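Local coordinates for protein AlyGC (Glaciecola chathamensis, PDB 5GKD) that degrades alginate as a lyase of polysaccharide lyase family 6, probably by beta-elimination at a calcium-containing site on a parallel beta-helix, at residues A[21-26]-A[49-54]; A[87-92]-A[125-130]; A[289-294]-A[334-339]; A[514-519]-A[548-553]; A[673-678]-A[695-700]. All coordinates share one frame; numbering follows the deposited sequence.

Contact 1 (A[21-26]-A[49-54]); sequences GDDIIL and TLRGQT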
# COMPACT_ATOMS: atom_id res chain seq x y z
N GLY A 21 -14.14 46.84 14.01
CA GLY A 21 -13.72 47.78 12.99
C GLY A 21 -12.28 47.63 12.53
O GLY A 21 -11.91 48.24 11.53
N ASP A 22 -11.46 46.86 13.23
CA ASP A 22 -10.08 46.70 12.81
C ASP A 22 -9.93 45.60 11.77
O ASP A 22 -10.73 44.65 11.73
CB ASP A 22 -9.18 46.40 14.00
CG ASP A 22 -9.06 47.57 14.97
OD1 ASP A 22 -9.30 48.73 14.60
OD2 ASP A 22 -8.72 47.31 16.13
N ASP A 23 -8.91 45.75 10.92
CA ASP A 23 -8.49 44.75 9.94
C ASP A 23 -7.11 44.22 10.32
O ASP A 23 -6.17 45.00 10.46
CB ASP A 23 -8.43 45.33 8.52
CG ASP A 23 -9.78 45.72 7.98
OD1 ASP A 23 -10.70 45.97 8.79
OD2 ASP A 23 -9.94 45.77 6.74
N ILE A 24 -6.99 42.91 10.49
CA ILE A 24 -5.70 42.26 10.62
C ILE A 24 -5.27 41.85 9.22
O ILE A 24 -6.00 41.15 8.52
CB ILE A 24 -5.79 41.04 11.55
CG1 ILE A 24 -6.27 41.49 12.93
CG2 ILE A 24 -4.44 40.32 11.61
CD1 ILE A 24 -6.51 40.37 13.90
N ILE A 25 -4.10 42.31 8.80
CA ILE A 25 -3.65 42.19 7.42
C ILE A 25 -2.43 41.27 7.37
O ILE A 25 -1.36 41.61 7.89
CB ILE A 25 -3.33 43.56 6.81
CG1 ILE A 25 -4.56 44.46 6.83
CG2 ILE A 25 -2.83 43.39 5.39
CD1 ILE A 25 -4.29 45.84 6.24
N LEU A 26 -2.59 40.11 6.74
CA LEU A 26 -1.46 39.22 6.49
C LEU A 26 -0.64 39.78 5.34
O LEU A 26 -1.16 39.93 4.23
CB LEU A 26 -1.92 37.80 6.16
CG LEU A 26 -2.77 37.03 7.17
CD1 LEU A 26 -2.98 35.58 6.69
CD2 LEU A 26 -2.18 37.10 8.58
N THR A 49 -11.88 41.96 10.73
CA THR A 49 -11.53 41.38 9.45
C THR A 49 -10.11 40.83 9.49
O THR A 49 -9.21 41.44 10.07
CB THR A 49 -11.67 42.44 8.34
OG1 THR A 49 -13.02 42.89 8.28
CG2 THR A 49 -11.26 41.89 6.99
N LEU A 50 -9.93 39.65 8.91
CA LEU A 50 -8.62 39.06 8.59
C LEU A 50 -8.53 38.99 7.07
O LEU A 50 -9.36 38.33 6.45
CB LEU A 50 -8.49 37.66 9.17
CG LEU A 50 -7.16 36.97 9.49
CD1 LEU A 50 -7.20 35.50 9.17
CD2 LEU A 50 -5.89 37.65 8.97
N ARG A 51 -7.52 39.64 6.48
CA ARG A 51 -7.46 39.67 5.03
C ARG A 51 -6.01 39.72 4.55
O ARG A 51 -5.11 40.13 5.28
CB ARG A 51 -8.24 40.86 4.44
CG ARG A 51 -8.14 42.12 5.25
CD ARG A 51 -8.85 43.32 4.60
NE ARG A 51 -7.93 43.91 3.65
CZ ARG A 51 -7.38 45.11 3.76
NH1 ARG A 51 -7.70 45.92 4.75
NH2 ARG A 51 -6.54 45.50 2.84
N GLY A 52 -5.80 39.28 3.32
CA GLY A 52 -4.49 39.37 2.73
C GLY A 52 -4.22 40.79 2.26
O GLY A 52 -5.11 41.50 1.80
N GLN A 53 -2.96 41.21 2.43
CA GLN A 53 -2.54 42.55 2.01
C GLN A 53 -2.92 42.83 0.57
O GLN A 53 -3.54 43.85 0.26
CB GLN A 53 -1.02 42.68 2.20
CG GLN A 53 -0.47 44.06 1.91
CD GLN A 53 1.05 44.09 1.97
OE1 GLN A 53 1.70 43.09 2.22
NE2 GLN A 53 1.62 45.25 1.71
N THR A 54 -2.56 41.93 -0.33
CA THR A 54 -2.95 42.01 -1.73
C THR A 54 -3.56 40.67 -2.12
O THR A 54 -2.81 39.68 -2.25
CB THR A 54 -1.77 42.30 -2.64
OG1 THR A 54 -1.13 43.51 -2.23
CG2 THR A 54 -2.25 42.43 -4.09
O HOH W 1 -13.24 45.15 10.02
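Successive coils near the N-terminal end of a right-handed parallel beta-helix meet where Asp23, Ile24, Ile25 and Leu26 pair in order with Thr49, Leu50, Arg51 and Gly52. The short strand axes approach to 4.6 Å, and the peptide bonds alternate: Ile24 N donates to Thr49 O, and Ile24 O in turn takes the N-H of Arg51. On the face bearing Asp23, Ile25 and Arg51, the arginine bends back over the first strand. Its CG occupies the crowded position between backbone N and carbonyl carbon (chi1 38°), and the chain bends again at chi3. NH1 forms a salt bridge with Asp23 OD2 at 3.0 Å, close to the guanidinium plane and on the anti lone pair of that oxygen. The carboxylate stands almost upright to the guanidinium, at 81°. Ile25 runs alongside and places CG1 over one guanidinium face, with CD1 3.7 Å from Arg51 NH1. A water joins Asp23 OD1 to Thr49 OG1, 2.9 Å from each.

Strand 2-5 and strand 73-81 carry the stack onward beyond these two coils, as in other pectate-lyase-like folds. The reverse face turns into the coil: Leu50 CD2 lies 3.7 Å from Leu26 CG and 4.0 Å from Ile24 CG2, while Leu50 also packs on Val36 and Phe38. Past the strand, Gln53 N donates to Leu26 O at 2.8 Å, and Gln53 OE1 accepts from Asn28 N.

Contact 2 (A[87-92]-A[125-130]); sequences TGEVIA and WVMVYG. With PO4 (phosphate ion), chain G.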
# COMPACT_ATOMS: atom_id res chain seq x y z
N THR A 87 -5.75 18.96 10.02
CA THR A 87 -6.91 18.58 10.82
C THR A 87 -7.97 17.97 9.91
O THR A 87 -7.67 17.46 8.81
CB THR A 87 -7.43 19.78 11.63
OG1 THR A 87 -7.85 20.82 10.75
CG2 THR A 87 -6.35 20.33 12.56
N GLY A 88 -9.22 18.02 10.36
CA GLY A 88 -10.30 17.49 9.56
C GLY A 88 -10.77 18.41 8.46
O GLY A 88 -11.48 17.96 7.56
N GLU A 89 -10.39 19.69 8.51
CA GLU A 89 -10.97 20.70 7.62
C GLU A 89 -9.93 21.77 7.31
O GLU A 89 -9.11 22.11 8.16
CB GLU A 89 -12.19 21.41 8.23
CG GLU A 89 -13.15 20.53 8.99
CD GLU A 89 -12.70 20.21 10.40
OE1 GLU A 89 -12.00 21.04 11.02
OE2 GLU A 89 -13.06 19.11 10.87
N VAL A 90 -10.02 22.33 6.11
CA VAL A 90 -9.20 23.49 5.77
C VAL A 90 -9.76 24.76 6.39
O VAL A 90 -9.03 25.51 7.05
CB VAL A 90 -9.09 23.63 4.24
CG1 VAL A 90 -8.16 24.79 3.90
CG2 VAL A 90 -8.60 22.34 3.64
N ILE A 91 -11.05 25.02 6.16
CA ILE A 91 -11.75 26.19 6.69
C ILE A 91 -12.93 25.71 7.53
O ILE A 91 -13.83 25.03 7.01
CB ILE A 91 -12.26 27.11 5.58
CG1 ILE A 91 -11.12 27.59 4.69
CG2 ILE A 91 -13.02 28.30 6.19
CD1 ILE A 91 -11.62 28.46 3.57
N ALA A 92 -12.97 26.08 8.80
CA ALA A 92 -14.05 25.70 9.69
C ALA A 92 -14.60 26.92 10.41
O ALA A 92 -13.83 27.74 10.93
CB ALA A 92 -13.59 24.68 10.72
N TRP A 125 -13.02 20.59 2.84
CA TRP A 125 -12.33 21.86 2.67
C TRP A 125 -13.02 22.99 3.41
O TRP A 125 -12.34 23.87 3.95
CB TRP A 125 -12.19 22.19 1.18
CG TRP A 125 -11.04 21.46 0.55
CD1 TRP A 125 -10.22 20.52 1.15
CD2 TRP A 125 -10.55 21.63 -0.78
NE1 TRP A 125 -9.29 20.07 0.25
CE2 TRP A 125 -9.45 20.75 -0.93
CE3 TRP A 125 -10.93 22.42 -1.86
CZ2 TRP A 125 -8.75 20.66 -2.12
CZ3 TRP A 125 -10.23 22.31 -3.04
CH2 TRP A 125 -9.16 21.45 -3.16
N VAL A 126 -14.36 23.00 3.45
CA VAL A 126 -15.11 24.02 4.17
C VAL A 126 -16.19 23.34 5.01
O VAL A 126 -16.99 22.56 4.47
CB VAL A 126 -15.75 25.04 3.21
CG1 VAL A 126 -16.43 26.15 3.97
CG2 VAL A 126 -14.70 25.59 2.23
N MET A 127 -16.24 23.65 6.30
CA MET A 127 -17.28 23.16 7.21
C MET A 127 -17.91 24.34 7.92
O MET A 127 -17.20 25.09 8.61
CB MET A 127 -16.71 22.18 8.24
CG MET A 127 -16.16 20.92 7.61
SD MET A 127 -17.38 19.82 6.91
CE MET A 127 -18.02 19.08 8.33
N VAL A 128 -19.23 24.48 7.80
CA VAL A 128 -19.96 25.59 8.39
C VAL A 128 -20.66 25.11 9.66
O VAL A 128 -21.34 24.08 9.64
CB VAL A 128 -20.97 26.19 7.40
CG1 VAL A 128 -21.40 27.59 7.87
CG2 VAL A 128 -20.38 26.29 6.03
N TYR A 129 -20.50 25.85 10.75
CA TYR A 129 -21.24 25.62 11.99
C TYR A 129 -21.93 26.92 12.40
O TYR A 129 -21.80 27.94 11.73
CB TYR A 129 -20.32 25.13 13.12
CG TYR A 129 -19.51 23.89 12.81
CD1 TYR A 129 -18.37 23.96 12.02
CD2 TYR A 129 -19.88 22.66 13.31
CE1 TYR A 129 -17.64 22.82 11.74
CE2 TYR A 129 -19.16 21.53 13.03
CZ TYR A 129 -18.04 21.61 12.25
OH TYR A 129 -17.33 20.47 11.98
N GLY A 130 -22.65 26.88 13.52
CA GLY A 130 -23.22 28.12 14.01
C GLY A 130 -24.41 28.57 13.18
O GLY A 130 -25.11 27.77 12.56
P PO4 G . -17.12 17.01 13.62
O1 PO4 G . -18.12 18.13 13.40
O2 PO4 G . -16.23 17.28 14.82
O3 PO4 G . -16.29 16.88 12.37
O4 PO4 G . -17.85 15.72 13.88
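The indole of Trp125 is met obliquely by Val90, whose CG2 stands 3.5 Å from Trp125 CD1 with the two side chains running side by side in the same direction. Tyr129, further along the same segment, has a phosphate oxygen at its ring edge and in the ring plane: Tyr129 OH donates to O1 of the phosphate at 2.8 Å. Arg94 and Arg153 bind the same ion. A phenylalanine in place of Tyr129 would probably leave the phosphate without its phenol donor and more dependent on the two arginines.

Val90 and Trp125 both sit where the chain turns a corner of the beta-helix, one coil above the other. Past the corner the backbones pair in parallel, Ile91 N donating to Trp125 O at 2.8 Å and Met127 N to Ile91 O at 2.9 Å. Ile91 and Val126 share one face; Ile91 packs on Val109 and Ile111 of strand 105-112, and Trp125 also touches Ile111. On the other face Met127 crosses Glu89 at about a right angle. Glu89 CG is only 3.3 Å from Met127 CG, a tight methylene contact; Glu89 CG lies beside its backbone N (chi1 -40°), and the chain then bends at chi2.

The chemistry thus changes from one end of the segment to the other. Hydrocarbon seals the corner, whereas a phenol and two arginines hold an anion beyond the strand. The phosphate probably came from the crystallisation liquor, but its binding by these three groups is consistent with a local site suited to an anion.

Contact 3 (A[289-294]-A[334-339]); sequences LTVMNG and AAPINS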
# COMPACT_ATOMS: atom_id res chain seq x y z
N LEU A 289 -33.88 13.62 -14.49
CA LEU A 289 -34.90 13.77 -13.47
C LEU A 289 -35.19 12.40 -12.90
O LEU A 289 -35.47 11.46 -13.65
CB LEU A 289 -36.18 14.39 -14.05
CG LEU A 289 -37.09 15.32 -13.22
CD1 LEU A 289 -38.56 15.24 -13.70
CD2 LEU A 289 -36.96 15.19 -11.71
N THR A 290 -35.14 12.28 -11.58
CA THR A 290 -35.30 10.99 -10.91
C THR A 290 -36.25 11.14 -9.73
O THR A 290 -36.01 11.97 -8.85
CB THR A 290 -33.95 10.47 -10.39
OG1 THR A 290 -33.00 10.42 -11.46
CG2 THR A 290 -34.12 9.08 -9.78
N VAL A 291 -37.28 10.31 -9.69
CA VAL A 291 -38.15 10.20 -8.53
C VAL A 291 -37.99 8.78 -8.01
O VAL A 291 -38.42 7.81 -8.66
CB VAL A 291 -39.61 10.52 -8.86
CG1 VAL A 291 -40.42 10.60 -7.58
CG2 VAL A 291 -39.71 11.84 -9.62
N MET A 292 -37.37 8.64 -6.85
CA MET A 292 -36.97 7.34 -6.35
C MET A 292 -38.10 6.61 -5.63
O MET A 292 -39.03 7.22 -5.09
CB MET A 292 -35.78 7.46 -5.40
CG MET A 292 -34.44 7.49 -6.10
SD MET A 292 -33.06 7.20 -4.96
CE MET A 292 -33.30 5.47 -4.55
N ASN A 293 -38.01 5.29 -5.64
CA ASN A 293 -38.69 4.46 -4.65
C ASN A 293 -37.95 4.55 -3.33
O ASN A 293 -36.73 4.73 -3.30
CB ASN A 293 -38.73 3.00 -5.11
CG ASN A 293 -40.10 2.60 -5.64
OD1 ASN A 293 -40.82 3.42 -6.16
ND2 ASN A 293 -40.47 1.34 -5.45
N GLY A 294 -38.69 4.41 -2.23
CA GLY A 294 -38.13 4.37 -0.90
C GLY A 294 -38.34 3.02 -0.23
O GLY A 294 -38.88 2.08 -0.80
N ALA A 334 -41.50 1.04 -1.72
CA ALA A 334 -42.48 2.09 -1.46
C ALA A 334 -42.44 3.08 -2.62
O ALA A 334 -41.52 3.90 -2.71
CB ALA A 334 -42.20 2.78 -0.13
N ALA A 335 -43.44 3.01 -3.50
CA ALA A 335 -43.53 3.86 -4.68
C ALA A 335 -44.02 5.26 -4.31
O ALA A 335 -44.57 5.46 -3.23
CB ALA A 335 -44.46 3.22 -5.71
N PRO A 336 -43.81 6.24 -5.18
CA PRO A 336 -44.17 7.63 -4.83
C PRO A 336 -45.67 7.82 -4.63
O PRO A 336 -46.49 7.27 -5.37
CB PRO A 336 -43.66 8.43 -6.04
CG PRO A 336 -42.66 7.57 -6.70
CD PRO A 336 -43.10 6.16 -6.46
N ILE A 337 -46.03 8.64 -3.64
CA ILE A 337 -47.44 8.90 -3.34
C ILE A 337 -47.72 10.39 -3.21
O ILE A 337 -46.82 11.22 -3.05
CB ILE A 337 -47.91 8.17 -2.06
CG1 ILE A 337 -46.98 8.46 -0.89
CG2 ILE A 337 -48.00 6.68 -2.31
CD1 ILE A 337 -47.51 7.98 0.48
N ASN A 338 -49.01 10.72 -3.33
CA ASN A 338 -49.53 12.08 -3.13
C ASN A 338 -48.74 13.16 -3.88
O ASN A 338 -48.66 14.29 -3.42
CB ASN A 338 -49.59 12.43 -1.65
CG ASN A 338 -50.34 11.41 -0.85
OD1 ASN A 338 -51.42 10.99 -1.22
ND2 ASN A 338 -49.75 10.99 0.26
N SER A 339 -48.19 12.84 -5.03
CA SER A 339 -47.31 13.78 -5.72
C SER A 339 -47.98 14.33 -6.97
O SER A 339 -49.02 13.84 -7.43
CB SER A 339 -45.98 13.10 -6.05
OG SER A 339 -45.31 12.79 -4.85
O HOH W 2 -41.20 6.81 -3.50
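Val291 and Pro336 cross obliquely, the valine CG1 resting 3.9 Å from CG of the proline ring. CG1 is anti to the backbone N (chi1 -171°), on the side where the proline lies. Two residues on, past the end of the strand, Asn293 follows. Its amide oxygen turns toward the other segment, OD1 coming 3.1 Å from Ala335 CA and 3.6 Å from Pro336 CD. The other end of the amide is engaged elsewhere, ND2 donating to Arg332 O and to Asp359 OD2. Two partners on the nitrogen thereby fix the rotation that presents OD1 to Ala335.

Segment 289-294 leaves a strand of the parallel beta-helix and enters a loop, and segment 334-339 is itself the loop leading into strand 339-347, so the coils here are joined by irregular connections. Gly294 and Ala334 form a single antiparallel, hydrogen-bonded pair within this otherwise parallel fold. Gly294 N donates to Ala334 O at 2.9 Å, and Ala334 N returns a bond to Gly294 O at 3.0 Å, the donor lying 35° above the carbonyl plane.

Ala334 O has a second donor: a water that also donates to Met292 O, at 2.7 Å, and so bridges the two carbonyls. The Met292 side chain points away from 334-339 and packs on Arg264 and Tyr303, two residues of the pocket that holds a carbonate ion, about 6 Å from the methionine side chain.

Contact 4 (A[514-519]-A[548-553]); sequences DGVYVD and KNSTFE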
# COMPACT_ATOMS: atom_id res chain seq x y z
N ASP A 514 2.54 4.44 -28.23
CA ASP A 514 2.04 4.40 -29.60
C ASP A 514 3.11 3.76 -30.48
O ASP A 514 4.19 4.33 -30.67
CB ASP A 514 1.68 5.81 -30.06
CG ASP A 514 1.08 5.85 -31.45
OD1 ASP A 514 0.88 4.77 -32.04
OD2 ASP A 514 0.79 6.97 -31.93
N GLY A 515 2.83 2.56 -30.99
CA GLY A 515 3.72 1.93 -31.94
C GLY A 515 5.02 1.39 -31.38
O GLY A 515 5.96 1.19 -32.14
N VAL A 516 5.11 1.14 -30.10
CA VAL A 516 6.37 0.71 -29.55
C VAL A 516 6.40 -0.81 -29.50
O VAL A 516 5.38 -1.48 -29.63
CB VAL A 516 6.63 1.32 -28.15
CG1 VAL A 516 6.34 2.81 -28.15
CG2 VAL A 516 5.82 0.60 -27.08
N TYR A 517 7.60 -1.35 -29.32
CA TYR A 517 7.79 -2.79 -29.26
C TYR A 517 8.62 -3.09 -28.01
O TYR A 517 9.71 -2.54 -27.84
CB TYR A 517 8.49 -3.29 -30.53
CG TYR A 517 8.49 -4.78 -30.70
CD1 TYR A 517 9.37 -5.58 -29.98
CD2 TYR A 517 7.60 -5.40 -31.58
CE1 TYR A 517 9.38 -6.96 -30.12
CE2 TYR A 517 7.60 -6.79 -31.72
CZ TYR A 517 8.49 -7.56 -30.99
OH TYR A 517 8.50 -8.93 -31.12
N VAL A 518 8.10 -3.95 -27.14
CA VAL A 518 8.76 -4.27 -25.89
C VAL A 518 9.03 -5.76 -25.87
O VAL A 518 8.10 -6.57 -25.97
CB VAL A 518 7.95 -3.86 -24.65
CG1 VAL A 518 8.70 -4.30 -23.39
CG2 VAL A 518 7.73 -2.36 -24.61
N ASP A 519 10.30 -6.12 -25.73
CA ASP A 519 10.74 -7.49 -25.51
C ASP A 519 11.34 -7.54 -24.12
O ASP A 519 12.41 -6.97 -23.88
CB ASP A 519 11.75 -7.90 -26.59
CG ASP A 519 12.33 -9.28 -26.37
OD1 ASP A 519 11.89 -10.01 -25.46
OD2 ASP A 519 13.27 -9.65 -27.12
N LYS A 548 -1.53 2.00 -27.92
CA LYS A 548 -1.97 1.93 -29.32
C LYS A 548 -0.87 1.35 -30.18
O LYS A 548 0.29 1.75 -30.05
CB LYS A 548 -2.35 3.31 -29.87
CG LYS A 548 -3.18 4.14 -28.95
CD LYS A 548 -3.34 5.57 -29.42
CE LYS A 548 -4.22 6.33 -28.43
NZ LYS A 548 -4.47 7.75 -28.79
N ASN A 549 -1.22 0.43 -31.07
CA ASN A 549 -0.31 -0.04 -32.11
C ASN A 549 0.97 -0.66 -31.55
O ASN A 549 2.02 -0.60 -32.19
CB ASN A 549 0.06 1.09 -33.07
CG ASN A 549 -1.15 1.85 -33.56
OD1 ASN A 549 -1.25 3.06 -33.36
ND2 ASN A 549 -2.07 1.15 -34.20
N SER A 550 0.92 -1.24 -30.35
CA SER A 550 2.14 -1.65 -29.70
C SER A 550 2.17 -3.16 -29.51
O SER A 550 1.14 -3.84 -29.56
CB SER A 550 2.32 -0.94 -28.35
OG SER A 550 2.40 0.46 -28.55
N THR A 551 3.36 -3.67 -29.27
CA THR A 551 3.58 -5.10 -29.13
C THR A 551 4.41 -5.35 -27.88
O THR A 551 5.41 -4.67 -27.64
CB THR A 551 4.30 -5.67 -30.36
OG1 THR A 551 3.55 -5.33 -31.53
CG2 THR A 551 4.42 -7.18 -30.26
N PHE A 552 4.01 -6.35 -27.10
CA PHE A 552 4.66 -6.64 -25.83
C PHE A 552 4.84 -8.15 -25.76
O PHE A 552 3.86 -8.89 -25.81
CB PHE A 552 3.82 -6.12 -24.65
CG PHE A 552 3.46 -4.65 -24.76
CD1 PHE A 552 2.30 -4.26 -25.40
CD2 PHE A 552 4.29 -3.67 -24.22
CE1 PHE A 552 1.97 -2.94 -25.50
CE2 PHE A 552 3.96 -2.34 -24.34
CZ PHE A 552 2.80 -1.97 -24.98
N GLU A 553 6.09 -8.60 -25.65
CA GLU A 553 6.39 -10.02 -25.76
C GLU A 553 7.37 -10.48 -24.69
O GLU A 553 8.21 -9.71 -24.22
CB GLU A 553 7.02 -10.37 -27.11
CG GLU A 553 6.06 -10.36 -28.27
CD GLU A 553 6.73 -10.84 -29.55
OE1 GLU A 553 7.96 -11.04 -29.54
OE2 GLU A 553 6.01 -11.01 -30.56
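Segments 514-519 and 548-553 run parallel in matching register, Asp514 beside Lys548 and Tyr517 to Asp519 beside Thr551 to Glu553, with the short strand axes 4.8 Å apart and only 4° from alignment. Both chains turn between their strands, at Gly515 and Asn549. Ser550 ties the turns together: its OG donates to Lys548 O, which also accepts Gly515 N, and receives Val516 N at 3.2 Å.

Tyr517 extends toward the second coil, CG anti to the backbone N (chi1 -168°). Its ring passes obliquely against Thr551, with CE2 3.5 Å from Thr551 CG2. The phenol OH then gives a weak hydrogen bond to Glu553 OE1 at 2.7 Å, the carboxylate being turned 68° from the ring. An alanine in place of Tyr517 would probably leave Glu553 OE1 without this phenol partner and open a gap beside the methyl of Thr551.

The reverse face is hydrocarbon. Val518 CB lies 3.7 Å from Phe552 CD2, again obliquely to the ring, and Val518 CG2 touches the same ring carbon.

In the second beta-helix of the chain, strand 493-497 flanks 517-519 on one side and strand 581-585 flanks 551-555 on the other. Phe552 continues the interior row, meeting Phe582 at a shallow interplanar angle and Phe563 edge to face, while Leu531 of strand 530-534 packs against both Val518 and Phe552 from across the coil.

Contact 5 (A[673-678]-A[695-700]); sequences NEFNNS and TGNVFE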
# COMPACT_ATOMS: atom_id res chain seq x y z
N ASN A 673 -15.51 -10.89 -30.20
CA ASN A 673 -14.21 -11.41 -29.82
C ASN A 673 -14.12 -12.89 -30.16
O ASN A 673 -15.12 -13.56 -30.38
CB ASN A 673 -13.94 -11.22 -28.32
CG ASN A 673 -14.13 -9.79 -27.85
OD1 ASN A 673 -13.28 -8.94 -28.08
ND2 ASN A 673 -15.24 -9.53 -27.15
N GLU A 674 -12.89 -13.40 -30.18
CA GLU A 674 -12.62 -14.83 -30.18
C GLU A 674 -11.91 -15.21 -28.88
O GLU A 674 -10.86 -14.63 -28.56
CB GLU A 674 -11.77 -15.25 -31.38
CG GLU A 674 -12.30 -14.83 -32.74
CD GLU A 674 -11.34 -15.23 -33.87
OE1 GLU A 674 -10.45 -16.08 -33.64
OE2 GLU A 674 -11.48 -14.67 -34.99
N PHE A 675 -12.47 -16.17 -28.16
CA PHE A 675 -11.84 -16.75 -26.97
C PHE A 675 -11.48 -18.19 -27.32
O PHE A 675 -12.32 -19.09 -27.21
CB PHE A 675 -12.75 -16.68 -25.75
CG PHE A 675 -12.94 -15.30 -25.18
CD1 PHE A 675 -13.84 -14.41 -25.76
CD2 PHE A 675 -12.28 -14.91 -24.02
CE1 PHE A 675 -14.04 -13.15 -25.23
CE2 PHE A 675 -12.48 -13.64 -23.49
CZ PHE A 675 -13.36 -12.77 -24.09
N ASN A 676 -10.23 -18.41 -27.72
CA ASN A 676 -9.77 -19.70 -28.20
C ASN A 676 -8.96 -20.41 -27.13
O ASN A 676 -7.94 -19.88 -26.68
CB ASN A 676 -8.95 -19.54 -29.48
CG ASN A 676 -9.72 -18.79 -30.56
OD1 ASN A 676 -10.94 -18.91 -30.65
ND2 ASN A 676 -9.02 -18.02 -31.38
N ASN A 677 -9.41 -21.59 -26.73
CA ASN A 677 -8.69 -22.46 -25.80
C ASN A 677 -8.27 -21.70 -24.55
O ASN A 677 -7.09 -21.61 -24.21
CB ASN A 677 -7.48 -23.07 -26.50
CG ASN A 677 -7.86 -23.76 -27.81
OD1 ASN A 677 -8.76 -24.61 -27.83
ND2 ASN A 677 -7.19 -23.39 -28.89
N SER A 678 -9.27 -21.14 -23.87
CA SER A 678 -9.01 -20.20 -22.78
C SER A 678 -9.95 -20.46 -21.61
O SER A 678 -10.91 -21.23 -21.70
CB SER A 678 -9.14 -18.76 -23.25
OG SER A 678 -8.21 -18.46 -24.29
N THR A 695 -22.27 -10.45 -26.81
CA THR A 695 -22.88 -10.89 -28.05
C THR A 695 -21.84 -10.96 -29.16
O THR A 695 -20.86 -10.22 -29.16
CB THR A 695 -24.03 -9.96 -28.49
OG1 THR A 695 -23.50 -8.66 -28.78
CG2 THR A 695 -25.09 -9.85 -27.40
N GLY A 696 -22.08 -11.86 -30.11
CA GLY A 696 -21.25 -11.94 -31.29
C GLY A 696 -19.88 -12.55 -31.09
O GLY A 696 -19.03 -12.42 -31.97
N ASN A 697 -19.65 -13.23 -29.97
CA ASN A 697 -18.33 -13.78 -29.70
C ASN A 697 -18.24 -15.25 -30.14
O ASN A 697 -19.25 -15.94 -30.28
CB ASN A 697 -17.98 -13.66 -28.21
CG ASN A 697 -18.11 -12.23 -27.69
OD1 ASN A 697 -17.18 -11.44 -27.80
ND2 ASN A 697 -19.30 -11.88 -27.14
N VAL A 698 -17.01 -15.71 -30.34
CA VAL A 698 -16.73 -17.12 -30.55
C VAL A 698 -16.01 -17.66 -29.32
O VAL A 698 -14.95 -17.16 -28.95
CB VAL A 698 -15.89 -17.36 -31.82
CG1 VAL A 698 -15.51 -18.81 -31.92
CG2 VAL A 698 -16.65 -16.90 -33.06
N PHE A 699 -16.57 -18.70 -28.71
CA PHE A 699 -15.93 -19.40 -27.60
C PHE A 699 -15.56 -20.80 -28.06
O PHE A 699 -16.30 -21.76 -27.85
CB PHE A 699 -16.85 -19.43 -26.36
CG PHE A 699 -17.24 -18.08 -25.85
CD1 PHE A 699 -16.33 -17.32 -25.12
CD2 PHE A 699 -18.50 -17.55 -26.09
CE1 PHE A 699 -16.68 -16.06 -24.67
CE2 PHE A 699 -18.85 -16.30 -25.62
CZ PHE A 699 -17.93 -15.55 -24.91
N GLU A 700 -14.39 -20.93 -28.68
CA GLU A 700 -13.92 -22.21 -29.21
C GLU A 700 -12.90 -22.82 -28.25
O GLU A 700 -11.83 -22.25 -28.03
CB GLU A 700 -13.30 -22.07 -30.60
CG GLU A 700 -12.73 -23.39 -31.09
CD GLU A 700 -12.51 -23.43 -32.58
OE1 GLU A 700 -12.99 -22.51 -33.28
OE2 GLU A 700 -11.86 -24.38 -33.06
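Asn697 reaches toward Asn673 on the preceding coil, and its side chain can be followed atom by atom. CB lies 3.6 Å from Asn673 O, the carbonyl that accepts the N-H of Val698. CG follows, placed beside its own backbone N (chi1 -54°), and stands 3.9 Å from Asn673 N. At the tip OD1 is gripped by two donors of one residue: Asn673 ND2 at 2.8 Å, nearly along the C=O axis, and Asn673 N at 3.0 Å, tilted out of the carbonyl plane. The remaining atom, ND2, donates to Met670 O. The two amides lie side by side with planes only 9° apart, so one repeats the pose of the other, and Asn673 ND2 likewise donates to Met640 O while its OD1 accepts from Asn643 ND2.

Two residues on, the aromatic rings echo this. Phe675 CD1 approaches Phe699 CE1 to 3.5 Å, yet the ring centroids are 5.3 Å apart and the planes, 29° from parallel, are slid past each other, so the rings barely overlap. Both rings pack on Ile681 of strand 681-685. Between them the backbone pairs straight, Phe675 N donating to Val698 O at 2.8 Å, though the next bond, Glu700 N to Phe675 O, is weak.

Asparagines linked coil to coil, here Asn643, Asn673, Asn697 and then Asn723, whose OD1 accepts Asn697 N, with Asn673 and Asn697 buried, beside a row that includes Phe645, Phe675 and Phe699, are a recurrent feature of right-handed parallel beta-helices such as the pectate lyases.

Contacts 1, 2 and 3 follow one another down the first beta-helix, contacts 4 and 5 down the second, with the centres of 1 and 5 about 69 Å apart. Contacts 2 and 3 share a run of parallel strands, as do 4 and 5, whose centres lie about 24 Å from each other. The first three are largely buried, whereas 4 and 5 have more solvent-facing residues. Coil-to-coil pairing serves in all but contact 3, where loops meet in one antiparallel bridge. The polar chemistry differs: a salt bridge in 1, anion binding in 2, a tyrosine-glutamate pair in 4. Contact 5 instead keeps its characteristic polar amides buried.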